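Local structure of lovastatin nonaketide synthase, polyketide synthase component (Aspergillus terreus, 7CPX) at residues A[1150-1158]-A[1168-1179]. The protein builds the nonaketide core of lovastatin, dihydromonacolin L, from malonyl-CoA by iterative condensation, methylation and reduction, working as a homodimer with the partner protein LovC. The protein carries 2 engineered substitutions. Residues are numbered along the deposited sequence; the frame is centred on the assembly and turned at random.
Sequences GTLDFIPLM and LHPASLDVAFQT
Ile1155 meets His1169 through its CG2 branch, which comes obliquely to the imidazole, with CG2 3.3 Å from CD2 of His1169. The carbonyl O of Ile1155 lies at the edge of the ring, in its plane, while Leu1157 reaches over one face with CD2. CD2 of Leu1157 also packs on Pro1170, 3.6 Å from its CD, the two side chains crossing at about a right angle. Phe1154 offers its CE1 and CZ corner to CD2 of Leu1168. With CG of Phe1154 anti to the backbone N (chi1 -161°), the ring swings toward this leucine. At the strand end, Leu1152 lays CB against CG1 of Val1175 (3.6 Å) and CD2 over the backbone of Ala1176, where CD2 is 3.8 Å from CA. The case illustrates how a loop leaving a strand can pack against the N-terminus of a helix.

The polar atoms of this region help to fix the start of that helix. His1169 occupies the N-cap; its carbonyl O accepts a bond from OG of Ser1172, 2.6 Å away, the donor tilted 16° from the carbonyl plane. Its NE2 is hydrogen-bonded to Asp1134, which helps set the rotation of the imidazole, and Trp981 meets the ring edge-to-face. An inverse gamma turn centred on Phe1154 redirects the chain after strand 1147-1152. The axis of residues 1150-1152 runs nearly antiparallel to that of residues 1170-1179, at 154°, and approaches it to 9.6 Å. Five residues past the N-cap sits Asp1174, the predicted proton donor of the dehydratase, which touches His985, the predicted acceptor. A long central helix wrapped by a curved antiparallel sheet is the signature of the hotdog fold, and helix 1170-1184 is that helix in the dehydratase domain's predicted C-terminal hotdog.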
ATOM      1  N   GLY A1150      33.618 -12.504  19.417  1.00 88.49           N
ATOM      2  CA  GLY A1150      34.684 -12.415  18.441  1.00 88.49           C
ATOM      3  C   GLY A1150      34.545 -11.148  17.611  1.00 88.49           C
ATOM      4  O   GLY A1150      34.139 -10.106  18.127  1.00 88.49           O
ATOM      5  N   THR A1151      34.884 -11.264  16.330  1.00 88.99           N
ATOM      6  CA  THR A1151      34.833 -10.137  15.412  1.00 88.99           C
ATOM      7  C   THR A1151      34.260 -10.601  14.084  1.00 88.99           C
ATOM      8  O   THR A1151      34.688 -11.626  13.544  1.00 88.99           O
ATOM      9  CB  THR A1151      36.225  -9.533  15.201  1.00 88.99           C
ATOM     10  OG1 THR A1151      36.874  -9.368  16.468  1.00 88.99           O
ATOM     11  CG2 THR A1151      36.122  -8.188  14.515  1.00 88.99           C
ATOM     12  N   LEU A1152      33.295  -9.846  13.567  1.00 87.10           N
ATOM     13  CA  LEU A1152      32.703 -10.097  12.264  1.00 87.10           C
ATOM     14  C   LEU A1152      32.868  -8.854  11.404  1.00 87.10           C
ATOM     15  O   LEU A1152      32.844  -7.730  11.913  1.00 87.10           O
ATOM     16  CB  LEU A1152      31.220 -10.467  12.387  1.00 87.10           C
ATOM     17  CG  LEU A1152      30.294  -9.432  13.029  1.00 87.10           C
ATOM     18  CD1 LEU A1152      29.728  -8.475  11.993  1.00 87.10           C
ATOM     19  CD2 LEU A1152      29.169 -10.121  13.775  1.00 87.10           C
ATOM     20  N   ASP A1153      33.043  -9.059  10.103  1.00 91.25           N
ATOM     21  CA  ASP A1153      33.282  -7.948   9.190  1.00 91.25           C
ATOM     22  C   ASP A1153      31.992  -7.162   8.998  1.00 91.25           C
ATOM     23  O   ASP A1153      31.010  -7.684   8.460  1.00 91.25           O
ATOM     24  CB  ASP A1153      33.809  -8.464   7.856  1.00 91.25           C
ATOM     25  CG  ASP A1153      35.150  -9.156   7.987  1.00 91.25           C
ATOM     26  OD1 ASP A1153      35.720  -9.142   9.098  1.00 91.25           O
ATOM     27  OD2 ASP A1153      35.635  -9.711   6.980  1.00 91.25           O
ATOM     28  N   PHE A1154      31.991  -5.905   9.441  1.00 92.03           N
ATOM     29  CA  PHE A1154      30.866  -5.002   9.213  1.00 92.03           C
ATOM     30  C   PHE A1154      30.929  -4.465   7.782  1.00 92.03           C
ATOM     31  O   PHE A1154      31.067  -3.268   7.530  1.00 92.03           O
ATOM     32  CB  PHE A1154      30.881  -3.874  10.235  1.00 92.03           C
ATOM     33  CG  PHE A1154      29.566  -3.163  10.375  1.00 92.03           C
ATOM     34  CD1 PHE A1154      28.604  -3.633  11.250  1.00 92.03           C
ATOM     35  CD2 PHE A1154      29.295  -2.026   9.637  1.00 92.03           C
ATOM     36  CE1 PHE A1154      27.396  -2.983  11.386  1.00 92.03           C
ATOM     37  CE2 PHE A1154      28.087  -1.371   9.767  1.00 92.03           C
ATOM     38  CZ  PHE A1154      27.135  -1.849  10.644  1.00 92.03           C
ATOM     39  N   ILE A1155      30.835  -5.394   6.839  1.00 90.81           N
ATOM     40  CA  ILE A1155      31.017  -5.044   5.428  1.00 90.81           C
ATOM     41  C   ILE A1155      29.991  -3.986   5.039  1.00 90.81           C
ATOM     42  O   ILE A1155      28.789  -4.157   5.319  1.00 90.81           O
ATOM     43  CB  ILE A1155      30.891  -6.295   4.541  1.00 90.81           C
ATOM     44  CG1 ILE A1155      30.986  -5.914   3.061  1.00 90.81           C
ATOM     45  CG2 ILE A1155      29.592  -7.035   4.837  1.00 90.81           C
ATOM     46  CD1 ILE A1155      31.092  -7.103   2.129  1.00 90.81           C
ATOM     47  N   PRO A1156      30.394  -2.878   4.423  1.00 92.03           N
ATOM     48  CA  PRO A1156      29.422  -1.848   4.054  1.00 92.03           C
ATOM     49  C   PRO A1156      28.619  -2.233   2.823  1.00 92.03           C
ATOM     50  O   PRO A1156      29.094  -2.939   1.930  1.00 92.03           O
ATOM     51  CB  PRO A1156      30.300  -0.624   3.778  1.00 92.03           C
ATOM     52  CG  PRO A1156      31.578  -1.201   3.298  1.00 92.03           C
ATOM     53  CD  PRO A1156      31.767  -2.488   4.056  1.00 92.03           C
ATOM     54  N   LEU A1157      27.380  -1.751   2.791  1.00 90.77           N
ATOM     55  CA  LEU A1157      26.503  -1.911   1.641  1.00 90.77           C
ATOM     56  C   LEU A1157      25.917  -0.554   1.294  1.00 90.77           C
ATOM     57  O   LEU A1157      25.371   0.130   2.165  1.00 90.77           O
ATOM     58  CB  LEU A1157      25.388  -2.919   1.925  1.00 90.77           C
ATOM     59  CG  LEU A1157      24.395  -3.148   0.783  1.00 90.77           C
ATOM     60  CD1 LEU A1157      25.106  -3.649  -0.463  1.00 90.77           C
ATOM     61  CD2 LEU A1157      23.311  -4.121   1.204  1.00 90.77           C
ATOM     62  N   MET A1158      26.032  -0.166   0.027  1.00 98.61           N
ATOM     63  CA  MET A1158      25.559   1.127  -0.441  1.00 98.61           C
ATOM     64  C   MET A1158      24.732   0.942  -1.702  1.00 98.61           C
ATOM     65  O   MET A1158      25.020   0.065  -2.522  1.00 98.61           O
ATOM     66  CB  MET A1158      26.729   2.078  -0.718  1.00 98.61           C
ATOM     67  CG  MET A1158      27.738   1.542  -1.720  1.00 98.61           C
ATOM     68  SD  MET A1158      29.095   2.688  -2.030  1.00 98.61           S
ATOM     69  CE  MET A1158      28.218   4.083  -2.735  1.00 98.61           C
ATOM     70  N   LEU A1168      22.978  -1.497   7.467  1.00 87.22           N
ATOM     71  CA  LEU A1168      23.594  -2.802   7.626  1.00 87.22           C
ATOM     72  C   LEU A1168      23.650  -3.508   6.285  1.00 87.22           C
ATOM     73  O   LEU A1168      22.697  -3.453   5.504  1.00 87.22           O
ATOM     74  CB  LEU A1168      22.815  -3.672   8.618  1.00 87.22           C
ATOM     75  CG  LEU A1168      22.999  -3.381  10.104  1.00 87.22           C
ATOM     76  CD1 LEU A1168      21.919  -4.084  10.906  1.00 87.22           C
ATOM     77  CD2 LEU A1168      24.370  -3.828  10.564  1.00 87.22           C
ATOM     78  N   HIS A1169      24.766  -4.169   6.030  1.00 88.08           N
ATOM     79  CA  HIS A1169      24.809  -5.164   4.977  1.00 88.08           C
ATOM     80  C   HIS A1169      24.168  -6.434   5.521  1.00 88.08           C
ATOM     81  O   HIS A1169      24.685  -7.009   6.486  1.00 88.08           O
ATOM     82  CB  HIS A1169      26.247  -5.421   4.549  1.00 88.08           C
ATOM     83  CG  HIS A1169      26.384  -6.290   3.336  1.00 88.08           C
ATOM     84  ND1 HIS A1169      25.389  -7.140   2.903  1.00 88.08           N
ATOM     85  CD2 HIS A1169      27.409  -6.440   2.462  1.00 88.08           C
ATOM     86  CE1 HIS A1169      25.795  -7.776   1.820  1.00 88.08           C
ATOM     87  NE2 HIS A1169      27.017  -7.369   1.530  1.00 88.08           N
ATOM     88  N   PRO A1170      23.047  -6.898   4.955  1.00 85.15           N
ATOM     89  CA  PRO A1170      22.368  -8.069   5.527  1.00 85.15           C
ATOM     90  C   PRO A1170      23.304  -9.239   5.775  1.00 85.15           C
ATOM     91  O   PRO A1170      23.022 -10.097   6.615  1.00 85.15           O
ATOM     92  CB  PRO A1170      21.311  -8.401   4.471  1.00 85.15           C
ATOM     93  CG  PRO A1170      20.984  -7.085   3.871  1.00 85.15           C
ATOM     94  CD  PRO A1170      22.278  -6.317   3.841  1.00 85.15           C
ATOM     95  N   ALA A1171      24.423  -9.280   5.052  1.00 87.26           N
ATOM     96  CA  ALA A1171      25.430 -10.300   5.318  1.00 87.26           C
ATOM     97  C   ALA A1171      26.001 -10.154   6.723  1.00 87.26           C
ATOM     98  O   ALA A1171      26.154 -11.145   7.443  1.00 87.26           O
ATOM     99  CB  ALA A1171      26.546 -10.219   4.279  1.00 87.26           C
ATOM    100  N   SER A1172      26.319  -8.924   7.133  1.00 87.37           N
ATOM    101  CA  SER A1172      26.888  -8.716   8.461  1.00 87.37           C
ATOM    102  C   SER A1172      25.893  -9.086   9.554  1.00 87.37           C
ATOM    103  O   SER A1172      26.256  -9.739  10.539  1.00 87.37           O
ATOM    104  CB  SER A1172      27.336  -7.264   8.618  1.00 87.37           C
ATOM    105  OG  SER A1172      26.239  -6.377   8.490  1.00 87.37           O
ATOM    106  N   LEU A1173      24.633  -8.682   9.397  1.00 84.36           N
ATOM    107  CA  LEU A1173      23.627  -9.001  10.404  1.00 84.36           C
ATOM    108  C   LEU A1173      23.339 -10.498  10.437  1.00 84.36           C
ATOM    109  O   LEU A1173      23.124 -11.075  11.510  1.00 84.36           O
ATOM    110  CB  LEU A1173      22.354  -8.204  10.131  1.00 84.36           C
ATOM    111  CG  LEU A1173      21.152  -8.494  11.029  1.00 84.36           C
ATOM    112  CD1 LEU A1173      21.484  -8.183  12.474  1.00 84.36           C
ATOM    113  CD2 LEU A1173      19.951  -7.688  10.575  1.00 84.36           C
ATOM    114  N   ASP A1174      23.338 -11.149   9.273  1.00 84.83           N
ATOM    115  CA  ASP A1174      23.151 -12.592   9.248  1.00 84.83           C
ATOM    116  C   ASP A1174      24.327 -13.312   9.890  1.00 84.83           C
ATOM    117  O   ASP A1174      24.141 -14.344  10.537  1.00 84.83           O
ATOM    118  CB  ASP A1174      22.952 -13.074   7.813  1.00 84.83           C
ATOM    119  CG  ASP A1174      22.228 -14.403   7.742  1.00 84.83           C
ATOM    120  OD1 ASP A1174      20.995 -14.421   7.936  1.00 84.83           O
ATOM    121  OD2 ASP A1174      22.893 -15.430   7.497  1.00 84.83           O
ATOM    122  N   VAL A1175      25.542 -12.786   9.728  1.00 86.08           N
ATOM    123  CA  VAL A1175      26.691 -13.344  10.433  1.00 86.08           C
ATOM    124  C   VAL A1175      26.527 -13.161  11.934  1.00 86.08           C
ATOM    125  O   VAL A1175      26.846 -14.057  12.726  1.00 86.08           O
ATOM    126  CB  VAL A1175      27.990 -12.698   9.922  1.00 86.08           C
ATOM    127  CG1 VAL A1175      29.144 -13.022  10.851  1.00 86.08           C
ATOM    128  CG2 VAL A1175      28.288 -13.176   8.520  1.00 86.08           C
ATOM    129  N   ALA A1176      26.039 -11.993  12.351  1.00 83.60           N
ATOM    130  CA  ALA A1176      25.750 -11.782  13.763  1.00 83.60           C
ATOM    131  C   ALA A1176      24.772 -12.832  14.271  1.00 83.60           C
ATOM    132  O   ALA A1176      24.931 -13.360  15.377  1.00 83.60           O
ATOM    133  CB  ALA A1176      25.191 -10.378  13.980  1.00 83.60           C
ATOM    134  N   PHE A1177      23.753 -13.144  13.472  1.00 81.74           N
ATOM    135  CA  PHE A1177      22.826 -14.212  13.840  1.00 81.74           C
ATOM    136  C   PHE A1177      23.543 -15.552  13.924  1.00 81.74           C
ATOM    137  O   PHE A1177      23.306 -16.337  14.850  1.00 81.74           O
ATOM    138  CB  PHE A1177      21.680 -14.287  12.831  1.00 81.74           C
ATOM    139  CG  PHE A1177      20.817 -13.059  12.792  1.00 81.74           C
ATOM    140  CD1 PHE A1177      20.907 -12.092  13.777  1.00 81.74           C
ATOM    141  CD2 PHE A1177      19.908 -12.879  11.769  1.00 81.74           C
ATOM    142  CE1 PHE A1177      20.114 -10.972  13.738  1.00 81.74           C
ATOM    143  CE2 PHE A1177      19.109 -11.758  11.725  1.00 81.74           C
ATOM    144  CZ  PHE A1177      19.213 -10.802  12.713  1.00 81.74           C
ATOM    145  N   GLN A1178      24.423 -15.830  12.962  1.00 84.57           N
ATOM    146  CA  GLN A1178      25.210 -17.057  13.002  1.00 84.57           C
ATOM    147  C   GLN A1178      26.014 -17.152  14.287  1.00 84.57           C
ATOM    148  O   GLN A1178      26.356 -18.253  14.730  1.00 84.57           O
ATOM    149  CB  GLN A1178      26.152 -17.121  11.802  1.00 84.57           C
ATOM    150  CG  GLN A1178      25.467 -17.194  10.457  1.00 84.57           C
ATOM    151  CD  GLN A1178      26.402 -16.836   9.320  1.00 84.57           C
ATOM    152  OE1 GLN A1178      27.611 -16.721   9.513  1.00 84.57           O
ATOM    153  NE2 GLN A1178      25.846 -16.648   8.131  1.00 84.57           N
ATOM    154  N   THR A1179      26.364 -16.006  14.870  1.00 85.08           N
ATOM    155  CA  THR A1179      27.061 -16.024  16.152  1.00 85.08           C
ATOM    156  C   THR A1179      26.226 -16.715  17.222  1.00 85.08           C
ATOM    157  O   THR A1179      26.774 -17.383  18.106  1.00 85.08           O
ATOM    158  CB  THR A1179      27.407 -14.603  16.599  1.00 85.08           C
ATOM    159  OG1 THR A1179      26.203 -13.867  16.843  1.00 85.08           O
ATOM    160  CG2 THR A1179      28.229 -13.894  15.540  1.00 85.08           C
TER